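Local coordinates for putative hemin transport system, substrate-binding protein (Burkholderia cenocepacia J2315, PDB 5GIZ) that binds heme in the periplasm, probably as the substrate-binding component of a bacterial heme-uptake transport system, at residues T40-D43 / A44-R47; A83-G87 / A88-V92; A174-Y178 / A179-N183. All coordinates share one frame; numbering follows the deposited sequence. Where two conformers were deposited one is given.

In the fold
All three contacts are local, each one unbroken run of chain at an end of a helix. Interaction 1 starts the short helix 43-46 and lies at the surface; interactions 2 and 3 end helices 79-87 and 171-178 and lead into strands 91-94 and 182-183. Interactions 2 and 3 share the glycine-based Schellman termination and a water held between two carbonyls, yet 2 is exposed and 3 partly buried, their centres about 38 Å apart and on opposite sides of the chain's centre. Charge and water carry side-chain chemistry in interaction 1, valines and a lysine's methylenes in interaction 2, isoleucine packing and a tyrosine-sulfate bond in interaction 3.

Interaction 1 (T40-D43 / A44-R47); sequences TYPD and AAKR
Asp-43 and Lys-46, one turn apart at the start of helix 43-46, lie side by side and point the same way. Lys-46 leaves the helix with CG opposite its backbone N (chi1 -171°) and then bends at its third and fourth torsions, which curls the ammonium back toward the chain before the helix. There Lys-46 NZ makes a weak bond to Thr-40 O (3.3 Å) and a long salt bridge to Asp-43 OD1 (3.8 Å). Water 1 spans that gap, donating to Asp-43 OD1 at 2.9 Å and weakly accepting from Lys-46 NZ. Pro-42, at the N-cap position after a cis peptide bond, turns its carbonyl into the first turn, where two N-H groups grip Pro-42 O: Ala-45 N (2.9 Å) and Lys-46 N (3.3 Å). Asp-43 O in turn takes Arg-47 N at 3.2 Å, and lies over a face of the Arg-47 guanidinium. Beneath the polar layer, Ala-45 CB meets Pro-42 CD at 4.1 Å, and Phe-20 of helix 13-23 packs against both residues. The Thr-40 side chain is about 6 Å from that of Thr-37, a heme-binding residue, though no heme is bound here. Backbone bonds thus fix this helix start, while the long, water-bridged ion pair probably adds only a modest electrostatic pull.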
loop_
_atom_site.group_PDB
_atom_site.type_symbol
_atom_site.label_atom_id
_atom_site.label_comp_id
_atom_site.label_asym_id
_atom_site.label_seq_id
_atom_site.Cartn_x
_atom_site.Cartn_y
_atom_site.Cartn_z
ATOM N N THR A 40 -9.259 -2.293 -4.917
ATOM C CA THR A 40 -9.799 -3.641 -4.893
ATOM C C THR A 40 -10.335 -4.084 -3.554
ATOM O O THR A 40 -10.797 -5.183 -3.440
ATOM C CB THR A 40 -8.766 -4.645 -5.319
ATOM O OG1 THR A 40 -7.702 -4.598 -4.372
ATOM C CG2 THR A 40 -8.236 -4.311 -6.680
ATOM N N TYR A 41 -10.257 -3.240 -2.527
ATOM C CA TYR A 41 -10.695 -3.545 -1.169
ATOM C C TYR A 41 -11.491 -2.390 -0.585
ATOM O O TYR A 41 -11.106 -1.250 -0.719
ATOM C CB TYR A 41 -9.463 -3.821 -0.262
ATOM C CG TYR A 41 -9.879 -4.499 1.000
ATOM C CD1 TYR A 41 -10.237 -3.765 2.123
ATOM C CD2 TYR A 41 -9.977 -5.862 1.075
ATOM C CE1 TYR A 41 -10.676 -4.362 3.293
ATOM C CE2 TYR A 41 -10.441 -6.473 2.226
ATOM C CZ TYR A 41 -10.820 -5.712 3.307
ATOM O OH TYR A 41 -11.259 -6.293 4.477
ATOM N N PRO A 42 -12.589 -2.644 0.146
ATOM C CA PRO A 42 -13.249 -3.927 0.360
ATOM C C PRO A 42 -14.070 -4.329 -0.869
ATOM O O PRO A 42 -13.841 -3.821 -1.976
ATOM C CB PRO A 42 -14.121 -3.631 1.564
ATOM C CG PRO A 42 -14.496 -2.168 1.404
ATOM C CD PRO A 42 -13.359 -1.503 0.704
ATOM N N ASP A 43 -15.013 -5.251 -0.722
ATOM C CA ASP A 43 -15.791 -5.701 -1.919
ATOM C C ASP A 43 -16.522 -4.555 -2.631
ATOM O O ASP A 43 -16.600 -4.518 -3.847
ATOM C CB ASP A 43 -16.835 -6.740 -1.538
ATOM C CG ASP A 43 -16.238 -8.086 -1.204
ATOM O OD1 ASP A 43 -15.061 -8.353 -1.552
ATOM O OD2 ASP A 43 -16.961 -8.913 -0.568
ATOM N N ALA A 44 -16.948 -3.542 -1.871
ATOM C CA ALA A 44 -17.593 -2.377 -2.467
ATOM C C ALA A 44 -16.684 -1.591 -3.410
ATOM O O ALA A 44 -17.154 -0.936 -4.353
ATOM C CB ALA A 44 -18.093 -1.427 -1.357
ATOM N N ALA A 45 -15.372 -1.614 -3.149
ATOM C CA ALA A 45 -14.417 -0.924 -4.008
ATOM C C ALA A 45 -14.210 -1.691 -5.292
ATOM O O ALA A 45 -14.132 -1.126 -6.404
ATOM C CB ALA A 45 -13.054 -0.749 -3.280
ATOM N N LYS A 46 -14.042 -3.002 -5.127
ATOM C CA LYS A 46 -13.833 -3.883 -6.252
ATOM C C LYS A 46 -14.943 -3.772 -7.314
ATOM O O LYS A 46 -14.617 -3.739 -8.508
ATOM C CB LYS A 46 -13.637 -5.339 -5.771
ATOM C CG LYS A 46 -13.196 -6.261 -6.894
ATOM C CD LYS A 46 -12.964 -7.697 -6.421
ATOM C CE LYS A 46 -11.786 -7.821 -5.463
ATOM N NZ LYS A 46 -12.260 -8.037 -4.068
ATOM N N ARG A 47 -16.194 -3.615 -6.856
ATOM C CA ARG A 47 -17.401 -3.327 -7.652
ATOM C C ARG A 47 -17.436 -2.008 -8.472
ATOM O O ARG A 47 -18.206 -1.890 -9.408
ATOM C CB ARG A 47 -18.637 -3.191 -6.717
ATOM C CG ARG A 47 -19.149 -4.514 -6.169
ATOM C CD ARG A 47 -20.611 -4.418 -5.769
ATOM N NE ARG A 47 -20.881 -3.668 -4.550
ATOM C CZ ARG A 47 -20.713 -4.125 -3.302
ATOM N NH1 ARG A 47 -20.226 -5.333 -3.061
ATOM N NH2 ARG A 47 -21.025 -3.346 -2.283
HETATM O O HOH W 1 -12.460 -7.157 -1.344
#

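Interaction 2 (A83-G87 / A88-V92); sequences AQVKG and AGVTV
Ala-88 N points back into the last turn of helix 79-87, where it is shared between two carbonyls: Val-85 O at 3.2 Å, in a bond well off straight (N-H...O 139°), and Gln-84 O by a weak and strongly bent one. The Ala-88 methyl rests near Val-85 O and reaches Leu-63 of helix 59-64.

Gly-89 then reverses the chain with a positive phi of 94°, a left-handed backbone conformation that glycine adopts readily. Gly-89 N donates to Lys-86 O at 2.9 Å. Water 2 donates to the same oxygen and, weakly, to Val-90 O, tying the helix end to the departing chain.

Val-90 N closes the turn with a weak bond to Val-85 O (3.4 Å). The Val-90 side chain crosses that of Val-85 at a slant, Val-90 CB lying 3.8 Å from Val-85 CG1, and it also packs on Leu-63 and Val-70. Thr-91 pairs through its backbone with Val-70, which brings the chain into the parallel sheet.

Val-92 turns its side chain back to the helix. With CG1 opposite the backbone N (chi1 174°), the other methyl, Val-92 CG2, is directed at the helix and meets Val-85 CG1 at 3.8 Å and Lys-86 CG at 3.7 Å. The extended aliphatic chain of Lys-86 runs across Val-92 at about a right angle, Lys-86 CE 3.9 Å from Val-92 CB.

The two bonds round Gly-89, from Gly-89 N to Lys-86 O and the weak one from Val-90 N to Val-85 O, form a Schellman motif, with the Val-85/Val-90 contact as its usual apolar companion. The Val-92 packing is separate: helix-on-strand contact within the beta-alpha-beta unit of strand 69-72, helix 79-87 and edge strand 91-94.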
loop_
_atom_site.group_PDB
_atom_site.type_symbol
_atom_site.label_atom_id
_atom_site.label_comp_id
_atom_site.label_asym_id
_atom_site.label_seq_id
_atom_site.Cartn_x
_atom_site.Cartn_y
_atom_site.Cartn_z
ATOM N N ALA A 83 -5.148 17.341 -15.286
ATOM C CA ALA A 83 -5.438 18.674 -15.743
ATOM C C ALA A 83 -6.758 18.726 -16.541
ATOM O O ALA A 83 -7.517 19.693 -16.411
ATOM C CB ALA A 83 -4.276 19.178 -16.570
ATOM N N GLN A 84 -7.007 17.725 -17.389
ATOM C CA GLN A 84 -8.254 17.665 -18.144
ATOM C C GLN A 84 -9.474 17.568 -17.202
ATOM O O GLN A 84 -10.517 18.183 -17.458
ATOM C CB GLN A 84 -8.251 16.496 -19.142
ATOM C CG GLN A 84 -9.435 16.511 -20.091
ATOM C CD GLN A 84 -9.415 15.390 -21.134
ATOM O OE1 GLN A 84 -8.379 14.762 -21.383
ATOM N NE2 GLN A 84 -10.575 15.128 -21.732
ATOM N N VAL A 85 -9.337 16.816 -16.108
ATOM C CA VAL A 85 -10.456 16.675 -15.155
ATOM C C VAL A 85 -10.752 17.976 -14.410
ATOM O O VAL A 85 -11.927 18.419 -14.286
ATOM C CB VAL A 85 -10.186 15.520 -14.154
ATOM C CG1 VAL A 85 -11.225 15.478 -13.011
ATOM C CG2 VAL A 85 -10.124 14.180 -14.888
ATOM N N LYS A 86 -9.692 18.645 -13.964
ATOM C CA LYS A 86 -9.842 19.919 -13.313
ATOM C C LYS A 86 -10.422 20.934 -14.295
ATOM O O LYS A 86 -11.282 21.727 -13.932
ATOM C CB LYS A 86 -8.480 20.405 -12.815
ATOM C CG LYS A 86 -7.986 19.673 -11.556
ATOM C CD LYS A 86 -6.649 20.247 -11.125
ATOM C CE LYS A 86 -6.011 19.459 -10.006
ATOM N NZ LYS A 86 -4.562 19.793 -9.855
ATOM N N GLY A 87 -9.976 20.880 -15.549
ATOM C CA GLY A 87 -10.454 21.799 -16.571
ATOM C C GLY A 87 -11.916 21.661 -16.933
ATOM O O GLY A 87 -12.506 22.583 -17.530
ATOM N N ALA A 88 -12.516 20.514 -16.609
ATOM C CA ALA A 88 -13.956 20.277 -16.819
ATOM C C ALA A 88 -14.780 20.770 -15.622
ATOM O O ALA A 88 -16.009 20.600 -15.577
ATOM C CB ALA A 88 -14.221 18.793 -17.040
ATOM N N GLY A 89 -14.113 21.330 -14.634
ATOM C CA GLY A 89 -14.773 21.926 -13.483
ATOM C C GLY A 89 -14.936 21.023 -12.292
ATOM O O GLY A 89 -15.576 21.385 -11.310
ATOM N N VAL A 90 -14.278 19.862 -12.338
ATOM C CA VAL A 90 -14.363 18.896 -11.239
ATOM C C VAL A 90 -13.291 19.245 -10.210
ATOM O O VAL A 90 -12.141 19.479 -10.563
ATOM C CB VAL A 90 -14.167 17.465 -11.784
ATOM C CG1 VAL A 90 -14.233 16.444 -10.659
ATOM C CG2 VAL A 90 -15.212 17.146 -12.833
ATOM N N THR A 91 -13.682 19.247 -8.950
ATOM C CA THR A 91 -12.776 19.426 -7.831
ATOM C C THR A 91 -11.934 18.167 -7.659
ATOM O O THR A 91 -12.451 17.055 -7.567
ATOM C CB THR A 91 -13.539 19.712 -6.512
ATOM O OG1 THR A 91 -14.280 20.946 -6.694
ATOM C CG2 THR A 91 -12.576 19.836 -5.276
ATOM N N VAL A 92 -10.626 18.347 -7.571
ATOM C CA VAL A 92 -9.726 17.251 -7.380
ATOM C C VAL A 92 -8.919 17.606 -6.130
ATOM O O VAL A 92 -8.229 18.669 -6.085
ATOM C CB VAL A 92 -8.776 17.050 -8.564
ATOM C CG1 VAL A 92 -7.757 15.982 -8.250
ATOM C CG2 VAL A 92 -9.514 16.744 -9.858
HETATM O O HOH W 2 -12.141 22.227 -11.287
#

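Interaction 3 (A174-Y178 / A179-N183); sequences AMIRY and AGARN. With SO4 (sulfate ion), chain C.
Ile-176 O is gripped by two backbone N-H groups from the turn that ends helix 171-178: Ala-181 N at 3.0 Å, and Ala-179 N in a weaker, bent bond. Ala-179 N also donates to Met-175 O (3.0 Å). Gly-180 N donates to Arg-177 O, and the positive phi of Gly-180 (88°) turns the chain so that Ala-181 N returns to Ile-176 O: together a Schellman motif. Water 3 donates to both Arg-177 O and Ala-181 O, 2.8 Å from each, and Arg-177 CA adds a CH...O contact to that second oxygen. In Ile-176, CG1 lies beside the backbone N (chi1 -76°), which puts CG2 anti to that N; Ile-176 CG2 touches Ala-181 CB at 3.7 Å and the Arg-182 carbonyl carbon at 3.5 Å. Val-152 of strand 151-159 packs on Ile-176 and Ala-181 alike. Tyr-178 leaves the helix on a different side: Tyr-178 OH donates to sulfate O1 at 2.6 Å, in plane at the ring edge, and is also hydrogen-bonded to Val-101 N. The same sulfate is bound by Arg-136 and probably came from the crystallisation liquor. Helix end and strand start are therefore joined through satisfied backbone groups and an apolar seam, with the anion held at the periphery.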
loop_
_atom_site.group_PDB
_atom_site.type_symbol
_atom_site.label_atom_id
_atom_site.label_comp_id
_atom_site.label_asym_id
_atom_site.label_seq_id
_atom_site.Cartn_x
_atom_site.Cartn_y
_atom_site.Cartn_z
ATOM N N ALA A 174 9.330 1.049 5.031
ATOM C CA ALA A 174 8.609 1.461 6.215
ATOM C C ALA A 174 7.917 0.278 6.887
ATOM O O ALA A 174 7.953 0.113 8.086
ATOM C CB ALA A 174 7.591 2.533 5.870
ATOM N N MET A 175 7.323 -0.589 6.083
ATOM C CA MET A 175 6.614 -1.734 6.653
ATOM C C MET A 175 7.541 -2.741 7.348
ATOM O O MET A 175 7.270 -3.213 8.461
ATOM C CB MET A 175 5.772 -2.456 5.627
ATOM C CG MET A 175 4.615 -1.641 5.112
ATOM S SD MET A 175 3.388 -1.222 6.361
ATOM C CE MET A 175 2.702 -2.839 6.757
ATOM N N ILE A 176 8.679 -2.954 6.728
ATOM C CA ILE A 176 9.706 -3.849 7.270
ATOM C C ILE A 176 10.155 -3.300 8.629
ATOM O O ILE A 176 10.214 -4.029 9.618
ATOM C CB ILE A 176 10.865 -3.932 6.312
ATOM C CG1 ILE A 176 10.485 -4.835 5.118
ATOM C CG2 ILE A 176 12.109 -4.473 6.990
ATOM C CD1 ILE A 176 11.429 -4.708 3.972
ATOM N N ARG A 177 10.421 -1.986 8.709
ATOM C CA ARG A 177 10.788 -1.403 9.985
ATOM C C ARG A 177 9.668 -1.373 11.011
ATOM O O ARG A 177 9.912 -1.667 12.204
ATOM C CB ARG A 177 11.297 0.004 9.790
ATOM C CG ARG A 177 12.677 -0.006 9.144
ATOM C CD ARG A 177 13.225 1.424 8.967
ATOM N NE ARG A 177 12.537 2.137 7.907
ATOM C CZ ARG A 177 11.804 3.237 8.033
ATOM N NH1 ARG A 177 11.677 3.849 9.209
ATOM N NH2 ARG A 177 11.227 3.748 6.943
ATOM N N TYR A 178 8.419 -1.134 10.610
ATOM C CA TYR A 178 7.328 -1.205 11.571
ATOM C C TYR A 178 7.136 -2.609 12.183
ATOM O O TYR A 178 6.680 -2.756 13.311
ATOM C CB TYR A 178 6.008 -0.752 10.943
ATOM C CG TYR A 178 5.865 0.744 10.765
ATOM C CD1 TYR A 178 6.203 1.631 11.803
ATOM C CD2 TYR A 178 5.303 1.282 9.604
ATOM C CE1 TYR A 178 5.993 2.988 11.679
ATOM C CE2 TYR A 178 5.104 2.626 9.481
ATOM C CZ TYR A 178 5.429 3.488 10.519
ATOM O OH TYR A 178 5.242 4.886 10.396
ATOM N N ALA A 179 7.463 -3.627 11.391
ATOM C CA ALA A 179 7.339 -4.986 11.849
ATOM C C ALA A 179 8.537 -5.455 12.662
ATOM O O ALA A 179 8.584 -6.659 12.971
ATOM C CB ALA A 179 7.082 -5.917 10.692
ATOM N N GLY A 180 9.468 -4.573 13.013
ATOM C CA GLY A 180 10.579 -4.933 13.896
ATOM C C GLY A 180 11.772 -5.481 13.156
ATOM O O GLY A 180 12.643 -6.094 13.773
ATOM N N ALA A 181 11.824 -5.303 11.850
ATOM C CA ALA A 181 12.901 -5.801 11.034
ATOM C C ALA A 181 13.714 -4.671 10.411
ATOM O O ALA A 181 13.455 -3.499 10.696
ATOM C CB ALA A 181 12.345 -6.726 9.974
ATOM N N ARG A 182 14.703 -5.014 9.600
ATOM C CA ARG A 182 15.567 -4.035 8.915
ATOM C C ARG A 182 15.546 -4.315 7.418
ATOM O O ARG A 182 15.565 -5.467 7.001
ATOM C CB ARG A 182 17.004 -4.199 9.428
ATOM C CG ARG A 182 17.981 -3.066 9.141
ATOM C CD ARG A 182 19.320 -3.412 9.810
ATOM N NE ARG A 182 20.375 -2.417 9.647
ATOM C CZ ARG A 182 21.512 -2.414 10.347
ATOM N NH1 ARG A 182 21.752 -3.352 11.264
ATOM N NH2 ARG A 182 22.415 -1.460 10.142
ATOM N N ASN A 183 15.543 -3.285 6.591
ATOM C CA ASN A 183 15.646 -3.479 5.166
ATOM C C ASN A 183 17.031 -3.989 4.813
ATOM O O ASN A 183 18.047 -3.351 5.172
ATOM C CB ASN A 183 15.282 -2.181 4.431
ATOM C CG ASN A 183 15.085 -2.387 2.944
ATOM O OD1 ASN A 183 15.438 -3.427 2.386
ATOM N ND2 ASN A 183 14.499 -1.384 2.250
HETATM S S SO4 C . 7.323 6.563 12.479
HETATM O O1 SO4 C . 5.923 6.526 12.234
HETATM O O2 SO4 C . 7.794 7.907 12.937
HETATM O O3 SO4 C . 7.736 5.527 13.435
HETATM O O4 SO4 C . 8.132 6.327 11.327
HETATM O O HOH W 3 12.542 -2.112 13.002
#